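Glutathione S-transferase (Natrialba magadii ATCC 43099, PDB 6GZF) probably catalyses glutathione-dependent transfer reactions as a Xi-class glutathione transferase, a class associated with glutathionyl-hydroquinone reductase activity. Local coordinates at residues A[198-203]-A[299-304]. Numbering follows the deposited sequence.
Sequences AGFATE and TTHPDV
His301 ND1 is hydrogen-bonded to His257 NE2, outside the two segments, and also lies in the plane of the Phe200 ring at its edge, 3.7 Å from Phe200 CE1. The two rings form an offset edge-to-face pair: Phe200 turns its CE1-CZ edge toward the imidazole face, with centroids 5.2 Å apart and planes at 72°. The closest approach is 3.6 Å, from Phe200 CZ to His301 CE1. With CG beside its own backbone N (chi1 -54°), Phe200 swings its ring out from the end of the helix toward 299-304. Val304 meets the adjoining part of the rim, CG2 standing 4.0 Å from Phe200 CD1. A weak backbone hydrogen bond from Val304 N to His301 O closes the turn from which both side chains reach Phe200. His5, from the engineered N-terminal tag, stacks on His301, and Phe258 makes another edge-to-face pair with Phe200. Tyr196, the predicted proton donor/acceptor, lies beside Phe200, and Tyr297, predicted to lower the pKa of the presumed catalytic cysteine, beside His301. In the helical C-terminal domain, the contact joins the end of helix 194-199 and the short loop leading to helix 204-224 to the loop leaving helix 290-299.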
loop_
_atom_site.group_PDB
_atom_site.type_symbol
_atom_site.label_atom_id
_atom_site.label_comp_id
_atom_site.label_asym_id
_atom_site.label_seq_id
_atom_site.Cartn_x
_atom_site.Cartn_y
_atom_site.Cartn_z
ATOM N N ALA A 198 2.535 9.735 -8.177
ATOM C CA ALA A 198 3.130 8.499 -7.692
ATOM C C ALA A 198 2.180 7.322 -7.887
ATOM O O ALA A 198 2.608 6.216 -8.217
ATOM C CB ALA A 198 3.510 8.636 -6.225
ATOM N N GLY A 199 0.889 7.568 -7.686
ATOM C CA GLY A 199 -0.115 6.523 -7.762
ATOM C C GLY A 199 -0.401 6.025 -9.165
ATOM O O GLY A 199 -0.509 4.819 -9.392
ATOM N N PHE A 200 -0.532 6.951 -10.109
ATOM C CA PHE A 200 -0.812 6.593 -11.495
ATOM C C PHE A 200 0.474 6.474 -12.306
ATOM O O PHE A 200 0.438 6.427 -13.536
ATOM C CB PHE A 200 -1.744 7.620 -12.141
ATOM C CG PHE A 200 -3.017 7.848 -11.379
ATOM C CD1 PHE A 200 -3.686 6.790 -10.787
ATOM C CD2 PHE A 200 -3.543 9.121 -11.252
ATOM C CE1 PHE A 200 -4.856 6.999 -10.083
ATOM C CE2 PHE A 200 -4.712 9.337 -10.550
ATOM C CZ PHE A 200 -5.369 8.275 -9.963
ATOM N N ALA A 201 1.607 6.429 -11.610
ATOM C CA ALA A 201 2.905 6.280 -12.260
ATOM C C ALA A 201 2.962 4.981 -13.053
ATOM O O ALA A 201 2.558 3.927 -12.563
ATOM C CB ALA A 201 4.024 6.324 -11.233
ATOM N N THR A 202 3.462 5.062 -14.281
ATOM C CA THR A 202 3.508 3.902 -15.160
ATOM C C THR A 202 4.940 3.413 -15.364
ATOM O O THR A 202 5.162 2.301 -15.843
ATOM C CB THR A 202 2.872 4.213 -16.530
ATOM O OG1 THR A 202 2.566 2.989 -17.209
ATOM C CG2 THR A 202 3.807 5.057 -17.385
ATOM N N GLU A 203 5.904 4.250 -14.997
ATOM C CA GLU A 203 7.313 3.883 -15.075
ATOM C C GLU A 203 7.979 4.097 -13.719
ATOM O O GLU A 203 7.455 4.819 -12.872
ATOM C CB GLU A 203 8.026 4.692 -16.161
ATOM C CG GLU A 203 7.471 4.481 -17.561
ATOM C CD GLU A 203 8.035 5.465 -18.568
ATOM O OE1 GLU A 203 8.138 6.664 -18.235
ATOM O OE2 GLU A 203 8.377 5.040 -19.691
ATOM N N THR A 299 -12.119 1.251 -5.341
ATOM C CA THR A 299 -13.006 0.523 -6.254
ATOM C C THR A 299 -13.241 1.218 -7.599
ATOM O O THR A 299 -13.889 0.656 -8.479
ATOM C CB THR A 299 -14.386 0.264 -5.611
ATOM O OG1 THR A 299 -15.147 1.478 -5.592
ATOM C CG2 THR A 299 -14.236 -0.269 -4.194
ATOM N N THR A 300 -12.715 2.430 -7.762
ATOM C CA THR A 300 -12.941 3.199 -8.986
ATOM C C THR A 300 -11.701 3.135 -9.887
ATOM O O THR A 300 -11.764 3.443 -11.079
ATOM C CB THR A 300 -13.343 4.672 -8.638
ATOM O OG1 THR A 300 -14.758 4.737 -8.418
ATOM C CG2 THR A 300 -12.974 5.673 -9.725
ATOM N N HIS A 301 -10.586 2.676 -9.326
ATOM C CA HIS A 301 -9.337 2.558 -10.079
ATOM C C HIS A 301 -8.986 1.100 -10.395
ATOM O O HIS A 301 -8.318 0.439 -9.603
ATOM C CB HIS A 301 -8.188 3.205 -9.302
ATOM C CG HIS A 301 -8.396 4.659 -9.007
ATOM N ND1 HIS A 301 -7.573 5.369 -8.164
ATOM C CD2 HIS A 301 -9.335 5.531 -9.444
ATOM C CE1 HIS A 301 -7.995 6.622 -8.093
ATOM N NE2 HIS A 301 -9.061 6.744 -8.861
ATOM N N PRO A 302 -9.429 0.600 -11.563
ATOM C CA PRO A 302 -9.190 -0.798 -11.945
ATOM C C PRO A 302 -7.721 -1.117 -12.225
ATOM O O PRO A 302 -7.261 -2.203 -11.879
ATOM C CB PRO A 302 -10.024 -0.960 -13.224
ATOM C CG PRO A 302 -11.010 0.161 -13.193
ATOM C CD PRO A 302 -10.271 1.290 -12.552
ATOM N N ASP A 303 -6.999 -0.190 -12.846
ATOM C CA ASP A 303 -5.611 -0.444 -13.226
ATOM C C ASP A 303 -4.634 -0.207 -12.076
ATOM O O ASP A 303 -3.429 -0.402 -12.229
ATOM C CB ASP A 303 -5.217 0.420 -14.423
ATOM C CG ASP A 303 -5.498 -0.260 -15.750
ATOM O OD1 ASP A 303 -6.454 -1.061 -15.821
ATOM O OD2 ASP A 303 -4.758 0.006 -16.722
ATOM N N VAL A 304 -5.155 0.217 -10.932
ATOM C CA VAL A 304 -4.330 0.401 -9.743
ATOM C C VAL A 304 -4.668 -0.673 -8.714
ATOM O O VAL A 304 -3.805 -1.135 -7.968
ATOM C CB VAL A 304 -4.526 1.796 -9.122
ATOM C CG1 VAL A 304 -3.500 2.040 -8.025
ATOM C CG2 VAL A 304 -4.424 2.869 -10.194
#